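Local coordinates for flagellar basal body protein (Helicobacter pylori, PDB 5NPY) that probably builds part of the flagellar hook, the curved extracellular joint that links the rotary motor to the filament, at residues R476-I490 with A493-I505. Residues are numbered along the deposited sequence; the frame is centred on the assembly and turned at random.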
loop_
_atom_site.group_PDB
_atom_site.type_symbol
_atom_site.label_atom_id
_atom_site.label_comp_id
_atom_site.label_asym_id
_atom_site.label_seq_id
_atom_site.Cartn_x
_atom_site.Cartn_y
_atom_site.Cartn_z
ATOM N N ARG A 476 -6.721 6.305 -16.329
ATOM C CA ARG A 476 -7.549 6.201 -17.522
ATOM C C ARG A 476 -7.375 4.825 -18.178
ATOM O O ARG A 476 -6.295 4.228 -18.145
ATOM C CB ARG A 476 -7.161 7.332 -18.484
ATOM C CG ARG A 476 -8.202 7.712 -19.522
ATOM C CD ARG A 476 -8.969 8.974 -19.140
ATOM N NE ARG A 476 -10.339 8.944 -19.660
ATOM C CZ ARG A 476 -11.228 9.926 -19.523
ATOM N NH1 ARG A 476 -10.900 11.043 -18.882
ATOM N NH2 ARG A 476 -12.450 9.792 -20.033
ATOM N N GLY A 477 -8.454 4.299 -18.758
ATOM C CA GLY A 477 -8.366 3.056 -19.504
ATOM C C GLY A 477 -9.358 3.002 -20.648
ATOM O O GLY A 477 -10.396 3.675 -20.637
ATOM N N ILE A 478 -9.023 2.186 -21.650
ATOM C CA ILE A 478 -9.925 1.889 -22.759
ATOM C C ILE A 478 -10.455 0.481 -22.566
ATOM O O ILE A 478 -9.795 -0.365 -21.956
ATOM C CB ILE A 478 -9.245 2.019 -24.140
ATOM C CG1 ILE A 478 -8.089 1.013 -24.268
ATOM C CG2 ILE A 478 -8.753 3.445 -24.355
ATOM C CD1 ILE A 478 -8.093 0.152 -25.506
ATOM N N PHE A 479 -11.651 0.226 -23.093
ATOM C CA PHE A 479 -12.193 -1.126 -23.031
ATOM C C PHE A 479 -11.290 -2.088 -23.792
ATOM O O PHE A 479 -10.773 -1.762 -24.864
ATOM C CB PHE A 479 -13.613 -1.190 -23.602
ATOM C CG PHE A 479 -14.147 -2.595 -23.706
ATOM C CD1 PHE A 479 -14.599 -3.267 -22.574
ATOM C CD2 PHE A 479 -14.164 -3.261 -24.925
ATOM C CE1 PHE A 479 -15.073 -4.571 -22.656
ATOM C CE2 PHE A 479 -14.639 -4.563 -25.016
ATOM C CZ PHE A 479 -15.096 -5.216 -23.879
ATOM N N ARG A 480 -11.099 -3.282 -23.229
ATOM C CA ARG A 480 -10.252 -4.299 -23.839
ATOM C C ARG A 480 -11.075 -5.504 -24.295
ATOM O O ARG A 480 -11.229 -5.717 -25.497
ATOM C CB ARG A 480 -9.138 -4.725 -22.881
ATOM C CG ARG A 480 -7.807 -4.100 -23.239
ATOM C CD ARG A 480 -6.653 -4.762 -22.526
ATOM N NE ARG A 480 -5.510 -4.878 -23.422
ATOM C CZ ARG A 480 -5.330 -5.896 -24.256
ATOM N NH1 ARG A 480 -6.216 -6.883 -24.293
ATOM N NH2 ARG A 480 -4.269 -5.927 -25.052
ATOM N N ASP A 481 -11.597 -6.297 -23.370
ATOM C CA ASP A 481 -12.370 -7.475 -23.729
ATOM C C ASP A 481 -13.431 -7.690 -22.661
ATOM O O ASP A 481 -13.417 -7.049 -21.608
ATOM C CB ASP A 481 -11.472 -8.713 -23.885
ATOM C CG ASP A 481 -10.989 -9.265 -22.550
ATOM O OD1 ASP A 481 -11.506 -10.321 -22.123
ATOM O OD2 ASP A 481 -10.099 -8.641 -21.930
ATOM N N MET A 482 -14.362 -8.594 -22.943
ATOM C CA MET A 482 -15.465 -8.865 -22.030
ATOM C C MET A 482 -15.542 -10.355 -21.725
ATOM O O MET A 482 -15.440 -11.193 -22.629
ATOM C CB MET A 482 -16.807 -8.372 -22.603
ATOM C CG MET A 482 -18.040 -8.960 -21.889
ATOM S SD MET A 482 -19.634 -8.360 -22.498
ATOM C CE MET A 482 -19.825 -9.405 -23.942
ATOM N N ARG A 483 -15.723 -10.673 -20.446
ATOM C CA ARG A 483 -15.881 -12.043 -19.985
ATOM C C ARG A 483 -17.288 -12.242 -19.443
ATOM O O ARG A 483 -17.865 -11.336 -18.828
ATOM C CB ARG A 483 -14.871 -12.401 -18.892
ATOM C CG ARG A 483 -13.436 -12.110 -19.247
ATOM C CD ARG A 483 -13.041 -10.702 -18.846
ATOM N NE ARG A 483 -11.641 -10.448 -19.150
ATOM C CZ ARG A 483 -10.637 -10.746 -18.331
ATOM N NH1 ARG A 483 -10.887 -11.307 -17.150
ATOM N NH2 ARG A 483 -9.383 -10.479 -18.691
ATOM N N ILE A 484 -17.826 -13.434 -19.677
ATOM C CA ILE A 484 -19.101 -13.866 -19.127
ATOM C C ILE A 484 -18.850 -15.245 -18.531
ATOM O O ILE A 484 -18.711 -16.230 -19.265
ATOM C CB ILE A 484 -20.211 -13.909 -20.179
ATOM C CG1 ILE A 484 -20.461 -12.513 -20.756
ATOM C CG2 ILE A 484 -21.481 -14.497 -19.587
ATOM C CD1 ILE A 484 -21.859 -12.353 -21.371
ATOM N N GLU A 485 -18.780 -15.318 -17.205
ATOM C CA GLU A 485 -18.485 -16.565 -16.513
ATOM C C GLU A 485 -19.620 -17.565 -16.685
ATOM O O GLU A 485 -20.728 -17.234 -17.120
ATOM C CB GLU A 485 -18.250 -16.317 -15.022
ATOM C CG GLU A 485 -16.862 -15.808 -14.726
ATOM C CD GLU A 485 -15.813 -16.569 -15.511
ATOM O OE1 GLU A 485 -15.685 -17.797 -15.302
ATOM O OE2 GLU A 485 -15.136 -15.941 -16.352
ATOM N N GLU A 486 -19.334 -18.810 -16.306
ATOM C CA GLU A 486 -20.358 -19.846 -16.330
ATOM C C GLU A 486 -21.502 -19.560 -15.359
ATOM O O GLU A 486 -22.523 -20.260 -15.403
ATOM C CB GLU A 486 -19.733 -21.213 -16.031
ATOM C CG GLU A 486 -18.752 -21.700 -17.090
ATOM C CD GLU A 486 -18.476 -23.192 -16.993
ATOM O OE1 GLU A 486 -18.226 -23.821 -18.044
ATOM O OE2 GLU A 486 -18.520 -23.737 -15.867
ATOM N N ASN A 487 -21.363 -18.551 -14.500
ATOM C CA ASN A 487 -22.434 -18.094 -13.628
ATOM C C ASN A 487 -23.182 -16.895 -14.185
ATOM O O ASN A 487 -24.007 -16.316 -13.480
ATOM C CB ASN A 487 -21.874 -17.757 -12.252
ATOM C CG ASN A 487 -21.757 -18.978 -11.375
ATOM O OD1 ASN A 487 -21.680 -18.866 -10.160
ATOM N ND2 ASN A 487 -21.764 -20.161 -11.989
ATOM N N GLY A 488 -22.916 -16.506 -15.428
ATOM C CA GLY A 488 -23.582 -15.359 -16.005
ATOM C C GLY A 488 -23.034 -14.025 -15.570
ATOM O O GLY A 488 -23.532 -12.993 -16.033
ATOM N N VAL A 489 -22.010 -14.008 -14.720
ATOM C CA VAL A 489 -21.447 -12.755 -14.244
ATOM C C VAL A 489 -20.630 -12.111 -15.356
ATOM O O VAL A 489 -19.761 -12.751 -15.964
ATOM C CB VAL A 489 -20.609 -12.995 -12.980
ATOM C CG1 VAL A 489 -19.925 -11.704 -12.534
ATOM C CG2 VAL A 489 -21.497 -13.535 -11.868
ATOM N N ILE A 490 -20.904 -10.836 -15.625
ATOM C CA ILE A 490 -20.359 -10.116 -16.771
ATOM C C ILE A 490 -19.351 -9.098 -16.260
ATOM O O ILE A 490 -19.718 -8.152 -15.550
ATOM C CB ILE A 490 -21.473 -9.423 -17.575
ATOM C CG1 ILE A 490 -22.526 -10.452 -18.010
ATOM C CG2 ILE A 490 -20.890 -8.617 -18.763
ATOM C CD1 ILE A 490 -23.694 -9.847 -18.757
ATOM N N ALA A 493 -12.862 -5.894 -18.991
ATOM C CA ALA A 493 -11.445 -5.593 -18.838
ATOM C C ALA A 493 -11.101 -4.315 -19.592
ATOM O O ALA A 493 -11.724 -3.976 -20.602
ATOM C CB ALA A 493 -10.563 -6.731 -19.350
ATOM N N PHE A 494 -10.097 -3.605 -19.084
ATOM C CA PHE A 494 -9.681 -2.342 -19.669
ATOM C C PHE A 494 -8.168 -2.322 -19.838
ATOM O O PHE A 494 -7.454 -3.217 -19.377
ATOM C CB PHE A 494 -10.161 -1.159 -18.819
ATOM C CG PHE A 494 -11.649 -0.971 -18.840
ATOM C CD1 PHE A 494 -12.219 0.032 -19.608
ATOM C CD2 PHE A 494 -12.482 -1.813 -18.106
ATOM C CE1 PHE A 494 -13.591 0.203 -19.636
ATOM C CE2 PHE A 494 -13.851 -1.653 -18.130
ATOM C CZ PHE A 494 -14.409 -0.643 -18.889
ATOM N N SER A 495 -7.682 -1.283 -20.523
ATOM C CA SER A 495 -6.252 -1.186 -20.812
ATOM C C SER A 495 -5.418 -1.023 -19.549
ATOM O O SER A 495 -4.276 -1.488 -19.498
ATOM C CB SER A 495 -5.995 -0.018 -21.750
ATOM O OG SER A 495 -6.861 1.054 -21.431
ATOM N N ASN A 496 -5.953 -0.366 -18.532
ATOM C CA ASN A 496 -5.185 -0.197 -17.312
ATOM C C ASN A 496 -5.095 -1.475 -16.494
ATOM O O ASN A 496 -4.596 -1.450 -15.359
ATOM C CB ASN A 496 -5.782 0.931 -16.470
ATOM C CG ASN A 496 -7.268 0.754 -16.228
ATOM O OD1 ASN A 496 -7.805 -0.341 -16.397
ATOM N ND2 ASN A 496 -7.946 1.842 -15.839
ATOM N N GLY A 497 -5.561 -2.607 -17.010
ATOM C CA GLY A 497 -5.460 -3.839 -16.263
ATOM C C GLY A 497 -6.501 -4.012 -15.185
ATOM O O GLY A 497 -6.314 -4.842 -14.289
ATOM N N VAL A 498 -7.596 -3.254 -15.240
ATOM C CA VAL A 498 -8.696 -3.388 -14.293
ATOM C C VAL A 498 -9.770 -4.262 -14.918
ATOM O O VAL A 498 -10.150 -4.065 -16.080
ATOM C CB VAL A 498 -9.275 -2.022 -13.891
ATOM C CG1 VAL A 498 -10.353 -2.221 -12.876
ATOM C CG2 VAL A 498 -8.188 -1.129 -13.337
ATOM N N VAL A 499 -10.256 -5.225 -14.140
ATOM C CA VAL A 499 -11.329 -6.128 -14.532
ATOM C C VAL A 499 -12.389 -6.065 -13.440
ATOM O O VAL A 499 -12.162 -6.540 -12.319
ATOM C CB VAL A 499 -10.828 -7.564 -14.728
ATOM C CG1 VAL A 499 -11.997 -8.508 -14.910
ATOM C CG2 VAL A 499 -9.880 -7.628 -15.917
ATOM N N GLU A 500 -13.534 -5.473 -13.753
ATOM C CA GLU A 500 -14.599 -5.384 -12.770
ATOM C C GLU A 500 -15.880 -5.923 -13.380
ATOM O O GLU A 500 -16.199 -5.610 -14.531
ATOM C CB GLU A 500 -14.839 -3.941 -12.293
ATOM C CG GLU A 500 -13.594 -3.230 -11.794
ATOM C CD GLU A 500 -13.908 -1.914 -11.109
ATOM O OE1 GLU A 500 -15.094 -1.512 -11.081
ATOM O OE2 GLU A 500 -12.961 -1.286 -10.593
ATOM N N PRO A 501 -16.631 -6.725 -12.637
ATOM C CA PRO A 501 -17.958 -7.110 -13.106
ATOM C C PRO A 501 -18.855 -5.885 -13.189
ATOM O O PRO A 501 -18.647 -4.895 -12.485
ATOM C CB PRO A 501 -18.437 -8.099 -12.040
ATOM C CG PRO A 501 -17.679 -7.711 -10.813
ATOM C CD PRO A 501 -16.343 -7.247 -11.290
ATOM N N VAL A 502 -19.836 -5.949 -14.090
ATOM C CA VAL A 502 -20.822 -4.881 -14.240
ATOM C C VAL A 502 -22.259 -5.372 -14.167
ATOM O O VAL A 502 -23.162 -4.560 -13.910
ATOM C CB VAL A 502 -20.592 -4.110 -15.561
ATOM C CG1 VAL A 502 -19.147 -3.642 -15.661
ATOM C CG2 VAL A 502 -20.952 -4.979 -16.764
ATOM N N ALA A 503 -22.531 -6.661 -14.389
ATOM C CA ALA A 503 -23.887 -7.195 -14.443
ATOM C C ALA A 503 -23.826 -8.714 -14.332
ATOM O O ALA A 503 -22.748 -9.313 -14.293
ATOM C CB ALA A 503 -24.603 -6.776 -15.734
ATOM N N ARG A 504 -25.009 -9.331 -14.258
ATOM C CA ARG A 504 -25.140 -10.762 -14.501
ATOM C C ARG A 504 -26.465 -11.028 -15.188
ATOM O O ARG A 504 -27.425 -10.271 -15.025
ATOM C CB ARG A 504 -25.047 -11.605 -13.227
ATOM C CG ARG A 504 -26.301 -11.622 -12.370
ATOM C CD ARG A 504 -26.014 -12.366 -11.079
ATOM N NE ARG A 504 -25.689 -13.771 -11.341
ATOM C CZ ARG A 504 -25.052 -14.568 -10.491
ATOM N NH1 ARG A 504 -24.638 -14.108 -9.318
ATOM N NH2 ARG A 504 -24.812 -15.822 -10.821
ATOM N N ILE A 505 -26.496 -12.109 -15.967
ATOM C CA ILE A 505 -27.693 -12.492 -16.710
ATOM C C ILE A 505 -28.724 -13.062 -15.748
ATOM O O ILE A 505 -28.427 -13.962 -14.951
ATOM C CB ILE A 505 -27.345 -13.511 -17.806
ATOM C CG1 ILE A 505 -26.256 -12.965 -18.732
ATOM C CG2 ILE A 505 -28.593 -13.876 -18.615
ATOM C CD1 ILE A 505 -26.708 -11.810 -19.599
#
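Arg504 and Val489 meet where two antiparallel strands form a non-hydrogen-bonded pair, and the arginine passes across the valine at a slant. Its CB lies 3.9 Å from Val489 CA and also beside the Gly488 carbonyl. With chi1 at 78°, CG sits between the backbone N and the carbonyl carbon, and a bend at chi3 brings the guanidinium over the valine: Val489 CG2 lies above the centre of one face, 3.9 Å from CZ. NE passes 3.7 Å from Asn487 O. At the tip, NH2 gives a weak, bent bond to that Asn487 O (2.8 Å), NH1 binds the carbonyl of Leu169, and Trp546 adds a cation-pi contact. A branched aliphatic suits a flat cation that is polar only around its edge.

Ile490, on the other face of this strand pair, touches Ile505 through their CD1 atoms, 3.7 Å apart. Its carbonyl receives Val502 N in a short, nearly straight bond and Ala503 N in a weak one, the mark of a classic beta bulge.

In the preceding hairpin, Arg480 N binds Ala493 O (2.8 Å) and Ala493 N binds Asp481 O (2.9 Å). Asp481 OD1 holds Arg483 NE in a salt bridge at 3.0 Å, while Val499 CG2 lies over one face of that guanidinium, toward its rim. Small Ala493 brings its methyl close to Asp481 OD2 and Arg483 NE. Each guanidinium thus takes aliphatic contact on a face while its N-H groups find oxygens, which would fix its orientation.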